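CD38 molecule (Bos taurus, PDB 3P5S) is a glycosylated, disulfide-bridged ectoprotein of the ADP-ribosyl cyclase family, modelled with AVU in its ligand pocket. Local coordinates at residues A[53-58]-A[147-152]; A[114-119]-A[195-200]; A[135-140]-A[183-188]. All blocks are in the same frame, centred on the assembly; numbering follows the deposited sequence.

Contact 1: A[53-58]-A[147-152]; sequences KIIQER and DGLRWC. With AVU ([(2R,3S,4R,5R)-5-(6-amino-9H-purin-9-yl)-3,4-dihydroxytetrahydrofuran-2-yl]methyl [(2R,3R,4R)-4-fluoro-3-hydroxytetrahydrofuran-2-yl]methyl dihydrogen diphosphate), chain E.
L149 comes out of the loop behind helix 141-146 and meets I54, I55 and R58 on helix 51-66. Its CB points at that helix, and from there the chain splits. CG sits 3.7 Å from R58 NH1. CD1 takes the isoleucine branch, 3.9 Å from I55 CG2 and equally far from I54 CG2. CD2 turns the other way and lies over one face of the R58 guanidinium. The edge of that same group is polar: NH1 reaches D147 O at 2.8 Å, almost straight at 177°, within the guanidinium plane and on a carbonyl lone pair. A water on R58 NH2 closes weakly back to D147 O. R58 NH1 also bonds to L145 O, and the D147 carboxylate goes instead to K122 and, weakly, to AVU. One arginine thus supplies donors to the carbonyl end of helix 141-146, where its charge would suit the helix dipole, while L149 CD2 lies over one of its faces.

Contact 2: A[114-119]-A[195-200]; sequences QQVFWS and TVRVVL. With AVU ([(2R,3S,4R,5R)-5-(6-amino-9H-purin-9-yl)-3,4-dihydroxytetrahydrofuran-2-yl]methyl [(2R,3R,4R)-4-fluoro-3-hydroxytetrahydrofuran-2-yl]methyl dihydrogen diphosphate), chain E.
Q115 O takes two donors from R197: the backbone N at 3.1 Å and the side-chain NH1 at 2.9 Å. The backbone bond lies in the carbonyl plane; NH1 comes in 34° out of it, after a bend in the arginine chain at chi2. The two strands run parallel and twist by 22°, with 115-119 at the margin of the four-stranded parallel sheet and 195-201 next inside. The ladder continues with F117 N to R197 O at 2.8 Å, then V199 N to F117 O, and a weak S119 N to V199 O. F117 and V198 share one face of the sheet, where F117 CB packs on V198 CG2 and the ring edge meets V196 CG2. V116 and V199 occupy the other, which helix 122-132 covers through its contacts with V199. W118 and S119 form part of the AVU pocket: the indole lays one face against AVU C5R, and its NE1 donates to E138 OE1. The S119 side chain swings its OG away from the backbone N and onto AVU O2B, to which it donates, and W118 N points at AVU O3R over 2.9 Å in a nearly straight bond of 167°.

Contact 3: A[135-140]-A[183-188]; sequences MTLEDT and VLSERF. With AVU ([(2R,3S,4R,5R)-5-(6-amino-9H-purin-9-yl)-3,4-dihydroxytetrahydrofuran-2-yl]methyl [(2R,3R,4R)-4-fluoro-3-hydroxytetrahydrofuran-2-yl]methyl dihydrogen diphosphate), chain E.
L137 packs on F188 and L184, and this apolar joint brings the loop ahead of helix 141-146 against helix 176-191. L137 CD1 rides over one face of the F188 ring in a CH-pi contact, 4.0 Å from the centroid, and also touches L184 CD2 at 3.6 Å. With CG of F188 anti to the backbone N (chi1 -174°), the ring reaches under the loop backbone, where its CZ comes within 3.3 Å of L137 N. T140 CG2 adds a looser touch near F188 CE1, and L137 CD2 rests beside S185 OG, whose hydrogen bond goes to W181 O one turn back in its own helix.

The polar bonds lie inside the loop and fix its short 3-10 turn. T136 N gives a 2.9 Å bond to D139 OD2, which it meets on the anti side, somewhat out of the carboxylate plane. L137 O accepts twice, from T140 N and from T140 OG1, the latter at 2.8 Å in the carbonyl plane. T140 is the N-cap of helix 141-146, its OG1 also bonding to G143 N.

AVU touches both partners. L137 CB and CD2 meet its fluorine F2R, CB at 3.4 Å, while S185 OG lies by C1R. E138 makes no contact with 183-188; its carboxylate turns to AVU, where OE2 faces N6 at a separation too short to be trusted in detail. The arrangement is a wall of the AVU pocket in this ADP-ribosyl cyclase fold: the loop that leads into N-capped helix 141-146 packs on helix 176-191, and both contribute residues to the site.

How the contacts relate
Contact 3 is the most central, about 5 Å from its centre to the middle of the chain, and is buried; contact 2 is buried too, in the sheet, whereas contact 1 is partly buried and farther out. Their chemistry follows: backbone bonds in 114-119/195-200, apolar packing in 135-140/183-188, and an arginine bond at a helix end beside an isoleucine-leucine patch in 53-58/147-152. Contacts 2 and 3 join directly, since M135 probably pairs with Q114 and V116, and F117 CE1 meets F188 CD2 at 3.6 Å. Helix 141-146 connects contact 3 to contact 1, where D147 packs on E138. Contacts 1 and 2, on opposite sides of the chain's centre, do not touch, yet all three border AVU.

Contact 1: A[53-58]-A[147-152]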
loop_
_atom_site.group_PDB
_atom_site.type_symbol
_atom_site.label_atom_id
_atom_site.label_comp_id
_atom_site.label_asym_id
_atom_site.label_seq_id
_atom_site.Cartn_x
_atom_site.Cartn_y
_atom_site.Cartn_z
ATOM N N LYS A 53 0.480 14.429 15.884
ATOM C CA LYS A 53 1.872 14.495 16.334
ATOM C C LYS A 53 2.682 13.392 15.665
ATOM O O LYS A 53 3.813 13.612 15.185
ATOM C CB LYS A 53 1.969 14.355 17.848
ATOM C CG LYS A 53 3.419 14.268 18.354
ATOM C CD LYS A 53 3.530 14.126 19.869
ATOM C CE LYS A 53 3.074 12.752 20.337
ATOM N NZ LYS A 53 3.730 11.636 19.579
ATOM N N ILE A 54 2.098 12.199 15.631
ATOM C CA ILE A 54 2.752 11.065 14.977
ATOM C C ILE A 54 3.038 11.372 13.511
ATOM O O ILE A 54 4.177 11.301 13.070
ATOM C CB ILE A 54 1.919 9.789 15.105
ATOM C CG1 ILE A 54 1.764 9.415 16.581
ATOM C CG2 ILE A 54 2.544 8.648 14.290
ATOM C CD1 ILE A 54 0.867 8.229 16.812
ATOM N N ILE A 55 2.020 11.714 12.727
ATOM C CA ILE A 55 2.338 11.962 11.322
ATOM C C ILE A 55 3.355 13.111 11.144
ATOM O O ILE A 55 4.156 13.084 10.207
ATOM C CB ILE A 55 1.091 12.150 10.402
ATOM C CG1 ILE A 55 0.360 13.453 10.702
ATOM C CG2 ILE A 55 0.149 10.924 10.479
ATOM C CD1 ILE A 55 -0.712 13.733 9.642
ATOM N N GLN A 56 3.369 14.101 12.035
ATOM C CA GLN A 56 4.383 15.154 11.863
ATOM C C GLN A 56 5.788 14.679 12.254
ATOM O O GLN A 56 6.760 14.973 11.554
ATOM C CB GLN A 56 4.037 16.479 12.551
ATOM C CG GLN A 56 4.816 17.679 11.921
ATOM C CD GLN A 56 4.313 19.062 12.361
ATOM O OE1 GLN A 56 3.199 19.206 12.857
ATOM N NE2 GLN A 56 5.147 20.083 12.171
ATOM N N GLU A 57 5.872 13.920 13.333
ATOM C CA GLU A 57 7.151 13.357 13.760
ATOM C C GLU A 57 7.707 12.403 12.709
ATOM O O GLU A 57 8.896 12.437 12.425
ATOM C CB GLU A 57 7.019 12.618 15.087
ATOM C CG GLU A 57 6.967 13.509 16.284
ATOM C CD GLU A 57 6.684 12.739 17.552
ATOM O OE1 GLU A 57 6.140 11.611 17.473
ATOM O OE2 GLU A 57 6.987 13.271 18.634
ATOM N N ARG A 58 6.854 11.527 12.168
ATOM C CA ARG A 58 7.295 10.605 11.124
ATOM C C ARG A 58 7.720 11.368 9.871
ATOM O O ARG A 58 8.664 10.983 9.200
ATOM C CB ARG A 58 6.210 9.598 10.779
ATOM C CG ARG A 58 5.943 8.572 11.878
ATOM C CD ARG A 58 4.694 7.708 11.574
ATOM N NE ARG A 58 4.644 6.533 12.454
ATOM C CZ ARG A 58 3.912 5.442 12.233
ATOM N NH1 ARG A 58 3.141 5.352 11.150
ATOM N NH2 ARG A 58 3.964 4.422 13.091
ATOM N N ASP A 147 1.364 4.198 7.893
ATOM C CA ASP A 147 1.540 2.800 8.232
ATOM C C ASP A 147 1.085 2.468 9.642
ATOM O O ASP A 147 1.601 3.036 10.604
ATOM C CB ASP A 147 3.017 2.389 8.072
ATOM C CG ASP A 147 3.201 0.871 8.060
ATOM O OD1 ASP A 147 2.266 0.176 7.638
ATOM O OD2 ASP A 147 4.286 0.387 8.440
ATOM N N GLY A 148 0.119 1.545 9.743
ATOM C CA GLY A 148 -0.379 1.015 11.011
ATOM C C GLY A 148 -1.231 1.961 11.833
ATOM O O GLY A 148 -1.532 1.689 13.000
ATOM N N LEU A 149 -1.603 3.095 11.252
ATOM C CA LEU A 149 -2.400 4.064 11.994
ATOM C C LEU A 149 -3.878 3.928 11.629
ATOM O O LEU A 149 -4.231 3.360 10.595
ATOM C CB LEU A 149 -1.923 5.490 11.684
ATOM C CG LEU A 149 -0.467 5.866 11.973
ATOM C CD1 LEU A 149 -0.341 7.384 11.970
ATOM C CD2 LEU A 149 0.027 5.261 13.303
ATOM N N ARG A 150 -4.747 4.472 12.471
ATOM C CA ARG A 150 -6.168 4.539 12.132
ATOM C C ARG A 150 -6.564 5.970 12.339
ATOM O O ARG A 150 -6.065 6.628 13.241
ATOM C CB ARG A 150 -7.028 3.727 13.098
ATOM C CG ARG A 150 -6.560 2.348 13.446
ATOM C CD ARG A 150 -7.690 1.591 14.153
ATOM N NE ARG A 150 -8.982 1.804 13.489
ATOM C CZ ARG A 150 -9.568 0.955 12.642
ATOM N NH1 ARG A 150 -8.993 -0.203 12.341
ATOM N NH2 ARG A 150 -10.741 1.263 12.101
ATOM N N TRP A 151 -7.498 6.449 11.543
ATOM C CA TRP A 151 -8.030 7.765 11.783
ATOM C C TRP A 151 -9.426 7.927 11.215
ATOM O O TRP A 151 -9.779 7.319 10.208
ATOM C CB TRP A 151 -7.114 8.830 11.167
ATOM C CG TRP A 151 -6.961 8.723 9.650
ATOM C CD1 TRP A 151 -7.661 9.415 8.707
ATOM C CD2 TRP A 151 -6.038 7.892 8.929
ATOM N NE1 TRP A 151 -7.238 9.082 7.453
ATOM C CE2 TRP A 151 -6.244 8.147 7.550
ATOM C CE3 TRP A 151 -5.059 6.968 9.310
ATOM C CZ2 TRP A 151 -5.497 7.513 6.549
ATOM C CZ3 TRP A 151 -4.307 6.336 8.308
ATOM C CH2 TRP A 151 -4.548 6.592 6.944
ATOM N N CYS A 152 -10.210 8.772 11.873
ATOM C CA CYS A 152 -11.449 9.257 11.317
ATOM C C CYS A 152 -11.847 10.510 12.084
ATOM O O CYS A 152 -11.381 10.749 13.203
ATOM C CB CYS A 152 -12.549 8.196 11.390
ATOM S SG CYS A 152 -12.894 7.690 13.100
HETATM N N1 AVU E . -0.638 0.121 6.563
HETATM C C2 AVU E . -1.834 -0.280 7.034
HETATM N N3 AVU E . -2.720 -0.820 6.170
HETATM C C4 AVU E . -2.445 -0.960 4.860
HETATM C C5 AVU E . -1.223 -0.557 4.351
HETATM C C6 AVU E . -0.327 -0.007 5.252
HETATM N N6 AVU E . 0.959 0.437 4.791
HETATM N N7 AVU E . -1.232 -0.822 3.017
HETATM C C8 AVU E . -2.439 -1.362 2.705
HETATM N N9 AVU E . -3.175 -1.451 3.844
HETATM P PA AVU E . -4.014 -7.533 1.674
HETATM P PB AVU E . -3.652 -5.909 -0.591
HETATM C "C1'" AVU E . -4.521 -1.984 4.064
HETATM O O1A AVU E . -5.113 -8.438 1.194
HETATM O O1B AVU E . -5.112 -5.560 -0.366
HETATM C C1R AVU E . -1.056 -1.610 -1.942
HETATM C "C2'" AVU E . -5.453 -1.883 2.910
HETATM O "O2'" AVU E . -6.655 -1.282 3.302
HETATM O O2A AVU E . -3.006 -8.244 2.553
HETATM O O2B AVU E . -3.344 -6.382 -1.991
HETATM C C2R AVU E . 0.385 -1.981 -1.808
HETATM F F2R AVU E . 0.741 -1.623 -0.574
HETATM C "C3'" AVU E . -5.653 -3.241 2.451
HETATM O "O3'" AVU E . -6.972 -3.461 2.112
HETATM O O3A AVU E . -3.181 -6.993 0.451
HETATM C C3R AVU E . 0.439 -3.410 -1.848
HETATM O O3R AVU E . 1.171 -3.840 -2.969
HETATM C "C4'" AVU E . -5.136 -4.172 3.557
HETATM O "O4'" AVU E . -4.523 -3.370 4.519
HETATM C C4R AVU E . -0.972 -3.895 -1.911
HETATM O O4R AVU E . -1.747 -2.756 -2.294
HETATM C "C5'" AVU E . -4.201 -5.300 3.071
HETATM O "O5'" AVU E . -4.810 -6.349 2.383
HETATM C C5R AVU E . -1.424 -4.508 -0.626
HETATM O O5R AVU E . -2.782 -4.572 -0.323
HETATM O O HOH W 1 3.230 1.555 13.096
#

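Contact 2: A[114-119]-A[195-200]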
loop_
_atom_site.group_PDB
_atom_site.type_symbol
_atom_site.label_atom_id
_atom_site.label_comp_id
_atom_site.label_asym_id
_atom_site.label_seq_id
_atom_site.Cartn_x
_atom_site.Cartn_y
_atom_site.Cartn_z
ATOM N N GLN A 114 13.050 -0.176 -8.296
ATOM C CA GLN A 114 13.129 -0.431 -6.852
ATOM C C GLN A 114 11.789 -0.755 -6.202
ATOM O O GLN A 114 11.714 -0.930 -4.990
ATOM C CB GLN A 114 13.677 0.790 -6.101
ATOM C CG GLN A 114 15.118 1.161 -6.368
ATOM C CD GLN A 114 15.653 2.073 -5.268
ATOM O OE1 GLN A 114 15.267 1.946 -4.094
ATOM N NE2 GLN A 114 16.515 3.006 -5.638
ATOM N N GLN A 115 10.736 -0.785 -6.992
ATOM C CA GLN A 115 9.389 -0.821 -6.453
ATOM C C GLN A 115 8.930 -2.243 -6.160
ATOM O O GLN A 115 9.127 -3.176 -6.976
ATOM C CB GLN A 115 8.408 -0.138 -7.410
ATOM C CG GLN A 115 7.065 0.163 -6.771
ATOM C CD GLN A 115 6.245 1.166 -7.563
ATOM O OE1 GLN A 115 6.776 1.927 -8.364
ATOM N NE2 GLN A 115 4.945 1.165 -7.339
ATOM N N VAL A 116 8.312 -2.405 -4.996
ATOM C CA VAL A 116 7.828 -3.717 -4.563
ATOM C C VAL A 116 6.373 -3.685 -4.106
ATOM O O VAL A 116 5.998 -2.908 -3.229
ATOM C CB VAL A 116 8.717 -4.294 -3.423
ATOM C CG1 VAL A 116 8.151 -5.638 -2.920
ATOM C CG2 VAL A 116 10.151 -4.453 -3.912
ATOM N N PHE A 117 5.549 -4.529 -4.717
ATOM C CA PHE A 117 4.163 -4.723 -4.291
ATOM C C PHE A 117 4.057 -5.990 -3.461
ATOM O O PHE A 117 4.954 -6.832 -3.499
ATOM C CB PHE A 117 3.242 -4.872 -5.500
ATOM C CG PHE A 117 3.196 -3.659 -6.390
ATOM C CD1 PHE A 117 2.189 -2.723 -6.244
ATOM C CD2 PHE A 117 4.145 -3.466 -7.376
ATOM C CE1 PHE A 117 2.127 -1.610 -7.045
ATOM C CE2 PHE A 117 4.100 -2.335 -8.195
ATOM C CZ PHE A 117 3.075 -1.413 -8.033
ATOM N N TRP A 118 2.967 -6.125 -2.712
ATOM C CA TRP A 118 2.712 -7.342 -1.957
ATOM C C TRP A 118 1.209 -7.527 -1.773
ATOM O O TRP A 118 0.431 -6.582 -1.916
ATOM C CB TRP A 118 3.395 -7.277 -0.586
ATOM C CG TRP A 118 3.060 -6.015 0.171
ATOM C CD1 TRP A 118 3.750 -4.836 0.133
ATOM C CD2 TRP A 118 1.940 -5.799 1.049
ATOM N NE1 TRP A 118 3.149 -3.908 0.948
ATOM C CE2 TRP A 118 2.029 -4.465 1.512
ATOM C CE3 TRP A 118 0.882 -6.603 1.500
ATOM C CZ2 TRP A 118 1.090 -3.914 2.387
ATOM C CZ3 TRP A 118 -0.055 -6.047 2.387
ATOM C CH2 TRP A 118 0.070 -4.727 2.830
ATOM N N SER A 119 0.809 -8.740 -1.419
ATOM C CA SER A 119 -0.578 -9.050 -1.169
ATOM C C SER A 119 -0.556 -10.278 -0.275
ATOM O O SER A 119 -0.037 -11.320 -0.683
ATOM C CB SER A 119 -1.307 -9.354 -2.490
ATOM O OG SER A 119 -2.702 -9.221 -2.316
ATOM N N THR A 195 11.589 -2.403 -14.054
ATOM C CA THR A 195 11.195 -3.646 -13.405
ATOM C C THR A 195 10.527 -3.380 -12.042
ATOM O O THR A 195 11.006 -2.568 -11.247
ATOM C CB THR A 195 12.382 -4.615 -13.247
ATOM O OG1 THR A 195 12.850 -5.005 -14.541
ATOM C CG2 THR A 195 11.952 -5.876 -12.490
ATOM N N VAL A 196 9.399 -4.032 -11.799
ATOM C CA VAL A 196 8.774 -3.987 -10.482
ATOM C C VAL A 196 8.586 -5.423 -10.015
ATOM O O VAL A 196 8.495 -6.330 -10.819
ATOM C CB VAL A 196 7.413 -3.244 -10.474
ATOM C CG1 VAL A 196 7.419 -2.047 -11.448
ATOM C CG2 VAL A 196 6.295 -4.189 -10.808
ATOM N N ARG A 197 8.564 -5.639 -8.704
ATOM C CA ARG A 197 8.408 -7.009 -8.207
ATOM C C ARG A 197 7.179 -7.090 -7.303
ATOM O O ARG A 197 6.778 -6.099 -6.716
ATOM C CB ARG A 197 9.645 -7.440 -7.454
ATOM C CG ARG A 197 10.917 -7.112 -8.188
ATOM C CD ARG A 197 11.804 -6.316 -7.297
ATOM N NE ARG A 197 12.828 -5.655 -8.079
ATOM C CZ ARG A 197 12.693 -4.448 -8.613
ATOM N NH1 ARG A 197 11.561 -3.738 -8.449
ATOM N NH2 ARG A 197 13.697 -3.961 -9.323
ATOM N N VAL A 198 6.576 -8.269 -7.214
ATOM C CA VAL A 198 5.485 -8.480 -6.285
ATOM C C VAL A 198 5.716 -9.768 -5.515
ATOM O O VAL A 198 6.141 -10.783 -6.086
ATOM C CB VAL A 198 4.120 -8.536 -6.992
ATOM C CG1 VAL A 198 4.043 -9.734 -7.926
ATOM C CG2 VAL A 198 2.986 -8.589 -5.944
ATOM N N VAL A 199 5.440 -9.721 -4.217
ATOM C CA VAL A 199 5.587 -10.900 -3.370
ATOM C C VAL A 199 4.203 -11.356 -3.012
ATOM O O VAL A 199 3.414 -10.573 -2.454
ATOM C CB VAL A 199 6.341 -10.580 -2.067
ATOM C CG1 VAL A 199 6.457 -11.829 -1.182
ATOM C CG2 VAL A 199 7.723 -9.949 -2.374
ATOM N N LEU A 200 3.899 -12.608 -3.355
ATOM C CA LEU A 200 2.582 -13.152 -3.131
ATOM C C LEU A 200 2.691 -14.406 -2.277
ATOM O O LEU A 200 3.764 -15.002 -2.129
ATOM C CB LEU A 200 1.883 -13.489 -4.471
ATOM C CG LEU A 200 1.643 -12.310 -5.441
ATOM C CD1 LEU A 200 1.135 -12.777 -6.810
ATOM C CD2 LEU A 200 0.656 -11.308 -4.834
HETATM N N1 AVU E . -0.638 0.121 6.563
HETATM C C2 AVU E . -1.834 -0.280 7.034
HETATM N N3 AVU E . -2.720 -0.820 6.170
HETATM C C4 AVU E . -2.445 -0.960 4.860
HETATM C C5 AVU E . -1.223 -0.557 4.351
HETATM C C6 AVU E . -0.327 -0.007 5.252
HETATM N N6 AVU E . 0.959 0.437 4.791
HETATM N N7 AVU E . -1.232 -0.822 3.017
HETATM C C8 AVU E . -2.439 -1.362 2.705
HETATM N N9 AVU E . -3.175 -1.451 3.844
HETATM P PA AVU E . -4.014 -7.533 1.674
HETATM P PB AVU E . -3.652 -5.909 -0.591
HETATM C "C1'" AVU E . -4.521 -1.984 4.064
HETATM O O1A AVU E . -5.113 -8.438 1.194
HETATM O O1B AVU E . -5.112 -5.560 -0.366
HETATM C C1R AVU E . -1.056 -1.610 -1.942
HETATM C "C2'" AVU E . -5.453 -1.883 2.910
HETATM O "O2'" AVU E . -6.655 -1.282 3.302
HETATM O O2A AVU E . -3.006 -8.244 2.553
HETATM O O2B AVU E . -3.344 -6.382 -1.991
HETATM C C2R AVU E . 0.385 -1.981 -1.808
HETATM F F2R AVU E . 0.741 -1.623 -0.574
HETATM C "C3'" AVU E . -5.653 -3.241 2.451
HETATM O "O3'" AVU E . -6.972 -3.461 2.112
HETATM O O3A AVU E . -3.181 -6.993 0.451
HETATM C C3R AVU E . 0.439 -3.410 -1.848
HETATM O O3R AVU E . 1.171 -3.840 -2.969
HETATM C "C4'" AVU E . -5.136 -4.172 3.557
HETATM O "O4'" AVU E . -4.523 -3.370 4.519
HETATM C C4R AVU E . -0.972 -3.895 -1.911
HETATM O O4R AVU E . -1.747 -2.756 -2.294
HETATM C "C5'" AVU E . -4.201 -5.300 3.071
HETATM O "O5'" AVU E . -4.810 -6.349 2.383
HETATM C C5R AVU E . -1.424 -4.508 -0.626
HETATM O O5R AVU E . -2.782 -4.572 -0.323
#

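Contact 3: A[135-140]-A[183-188]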
loop_
_atom_site.group_PDB
_atom_site.type_symbol
_atom_site.label_atom_id
_atom_site.label_comp_id
_atom_site.label_asym_id
_atom_site.label_seq_id
_atom_site.Cartn_x
_atom_site.Cartn_y
_atom_site.Cartn_z
ATOM N N MET A 135 11.804 -0.618 -2.252
ATOM C CA MET A 135 10.803 0.149 -1.499
ATOM C C MET A 135 9.398 -0.398 -1.732
ATOM O O MET A 135 8.999 -0.644 -2.868
ATOM C CB MET A 135 10.870 1.641 -1.874
ATOM C CG MET A 135 12.199 2.329 -1.556
ATOM S SD MET A 135 12.230 4.059 -2.114
ATOM C CE MET A 135 10.934 4.741 -1.100
ATOM N N THR A 136 8.664 -0.595 -0.646
ATOM C CA THR A 136 7.260 -0.942 -0.724
ATOM C C THR A 136 6.484 0.353 -0.566
ATOM O O THR A 136 7.083 1.408 -0.354
ATOM C CB THR A 136 6.842 -1.942 0.377
ATOM O OG1 THR A 136 7.096 -1.364 1.671
ATOM C CG2 THR A 136 7.576 -3.280 0.207
ATOM N N LEU A 137 5.164 0.277 -0.680
ATOM C CA LEU A 137 4.327 1.456 -0.435
ATOM C C LEU A 137 4.609 2.073 0.956
ATOM O O LEU A 137 4.548 3.304 1.137
ATOM C CB LEU A 137 2.846 1.096 -0.585
ATOM C CG LEU A 137 1.932 2.302 -0.321
ATOM C CD1 LEU A 137 2.331 3.424 -1.276
ATOM C CD2 LEU A 137 0.473 1.910 -0.510
ATOM N N GLU A 138 4.934 1.225 1.934
ATOM C CA GLU A 138 5.201 1.692 3.290
ATOM C C GLU A 138 6.510 2.498 3.356
ATOM O O GLU A 138 6.799 3.159 4.360
ATOM C CB GLU A 138 5.236 0.520 4.296
ATOM C CG GLU A 138 3.892 -0.197 4.518
ATOM C CD GLU A 138 3.301 -0.867 3.251
ATOM O OE1 GLU A 138 4.064 -1.208 2.319
ATOM O OE2 GLU A 138 2.056 -1.050 3.188
ATOM N N ASP A 139 7.296 2.462 2.287
ATOM C CA ASP A 139 8.566 3.178 2.279
ATOM C C ASP A 139 8.491 4.507 1.547
ATOM O O ASP A 139 9.495 5.232 1.449
ATOM C CB ASP A 139 9.673 2.313 1.692
ATOM C CG ASP A 139 9.890 1.038 2.483
ATOM O OD1 ASP A 139 9.994 1.120 3.721
ATOM O OD2 ASP A 139 9.932 -0.049 1.860
ATOM N N THR A 140 7.312 4.841 1.028
ATOM C CA THR A 140 7.117 6.174 0.477
ATOM C C THR A 140 6.800 7.105 1.646
ATOM O O THR A 140 6.388 6.674 2.727
ATOM C CB THR A 140 5.921 6.269 -0.504
ATOM O OG1 THR A 140 4.714 5.970 0.198
ATOM C CG2 THR A 140 6.086 5.339 -1.728
ATOM N N VAL A 183 -6.395 5.032 -2.891
ATOM C CA VAL A 183 -5.904 6.071 -3.790
ATOM C C VAL A 183 -4.368 6.167 -3.808
ATOM O O VAL A 183 -3.757 6.393 -4.859
ATOM C CB VAL A 183 -6.501 7.449 -3.475
ATOM C CG1 VAL A 183 -6.143 7.847 -2.087
ATOM C CG2 VAL A 183 -5.924 8.480 -4.432
ATOM N N LEU A 184 -3.740 6.006 -2.650
ATOM C CA LEU A 184 -2.289 6.021 -2.600
ATOM C C LEU A 184 -1.720 4.854 -3.438
ATOM O O LEU A 184 -0.742 5.004 -4.175
ATOM C CB LEU A 184 -1.765 5.948 -1.139
ATOM C CG LEU A 184 -0.303 6.401 -0.956
ATOM C CD1 LEU A 184 -0.201 7.911 -1.044
ATOM C CD2 LEU A 184 0.320 5.925 0.358
ATOM N N SER A 185 -2.330 3.688 -3.299
ATOM C CA SER A 185 -1.909 2.498 -4.058
ATOM C C SER A 185 -2.066 2.699 -5.547
ATOM O O SER A 185 -1.217 2.284 -6.327
ATOM C CB SER A 185 -2.758 1.297 -3.658
ATOM O OG SER A 185 -2.495 0.940 -2.326
ATOM N N GLU A 186 -3.184 3.292 -5.944
ATOM C CA GLU A 186 -3.405 3.585 -7.357
ATOM C C GLU A 186 -2.289 4.454 -7.911
ATOM O O GLU A 186 -1.692 4.132 -8.948
ATOM C CB GLU A 186 -4.753 4.284 -7.584
ATOM C CG GLU A 186 -5.100 4.372 -9.066
ATOM C CD GLU A 186 -6.251 5.333 -9.365
ATOM O OE1 GLU A 186 -7.225 5.392 -8.586
ATOM O OE2 GLU A 186 -6.161 6.035 -10.386
ATOM N N ARG A 187 -2.006 5.561 -7.217
ATOM C CA ARG A 187 -0.929 6.454 -7.624
ATOM C C ARG A 187 0.437 5.777 -7.583
ATOM O O ARG A 187 1.266 6.020 -8.459
ATOM C CB ARG A 187 -0.895 7.719 -6.776
ATOM C CG ARG A 187 -2.196 8.501 -6.768
ATOM C CD ARG A 187 -2.341 9.428 -8.007
ATOM N NE ARG A 187 -1.052 9.954 -8.479
ATOM C CZ ARG A 187 -0.666 11.229 -8.381
ATOM N NH1 ARG A 187 -1.460 12.127 -7.821
ATOM N NH2 ARG A 187 0.522 11.613 -8.834
ATOM N N PHE A 188 0.665 4.945 -6.560
ATOM C CA PHE A 188 1.852 4.123 -6.448
ATOM C C PHE A 188 2.040 3.278 -7.724
ATOM O O PHE A 188 3.135 3.182 -8.259
ATOM C CB PHE A 188 1.665 3.214 -5.226
ATOM C CG PHE A 188 2.868 2.369 -4.839
ATOM C CD1 PHE A 188 4.089 2.933 -4.492
ATOM C CD2 PHE A 188 2.715 1.001 -4.692
ATOM C CE1 PHE A 188 5.167 2.130 -4.071
ATOM C CE2 PHE A 188 3.771 0.192 -4.259
ATOM C CZ PHE A 188 5.008 0.756 -3.944
HETATM N N1 AVU E . -0.638 0.121 6.563
HETATM C C2 AVU E . -1.834 -0.280 7.034
HETATM N N3 AVU E . -2.720 -0.820 6.170
HETATM C C4 AVU E . -2.445 -0.960 4.860
HETATM C C5 AVU E . -1.223 -0.557 4.351
HETATM C C6 AVU E . -0.327 -0.007 5.252
HETATM N N6 AVU E . 0.959 0.437 4.791
HETATM N N7 AVU E . -1.232 -0.822 3.017
HETATM C C8 AVU E . -2.439 -1.362 2.705
HETATM N N9 AVU E . -3.175 -1.451 3.844
HETATM P PA AVU E . -4.014 -7.533 1.674
HETATM P PB AVU E . -3.652 -5.909 -0.591
HETATM C "C1'" AVU E . -4.521 -1.984 4.064
HETATM O O1A AVU E . -5.113 -8.438 1.194
HETATM O O1B AVU E . -5.112 -5.560 -0.366
HETATM C C1R AVU E . -1.056 -1.610 -1.942
HETATM C "C2'" AVU E . -5.453 -1.883 2.910
HETATM O "O2'" AVU E . -6.655 -1.282 3.302
HETATM O O2A AVU E . -3.006 -8.244 2.553
HETATM O O2B AVU E . -3.344 -6.382 -1.991
HETATM C C2R AVU E . 0.385 -1.981 -1.808
HETATM F F2R AVU E . 0.741 -1.623 -0.574
HETATM C "C3'" AVU E . -5.653 -3.241 2.451
HETATM O "O3'" AVU E . -6.972 -3.461 2.112
HETATM O O3A AVU E . -3.181 -6.993 0.451
HETATM C C3R AVU E . 0.439 -3.410 -1.848
HETATM O O3R AVU E . 1.171 -3.840 -2.969
HETATM C "C4'" AVU E . -5.136 -4.172 3.557
HETATM O "O4'" AVU E . -4.523 -3.370 4.519
HETATM C C4R AVU E . -0.972 -3.895 -1.911
HETATM O O4R AVU E . -1.747 -2.756 -2.294
HETATM C "C5'" AVU E . -4.201 -5.300 3.071
HETATM O "O5'" AVU E . -4.810 -6.349 2.383
HETATM C C5R AVU E . -1.424 -4.508 -0.626
HETATM O O5R AVU E . -2.782 -4.572 -0.323
#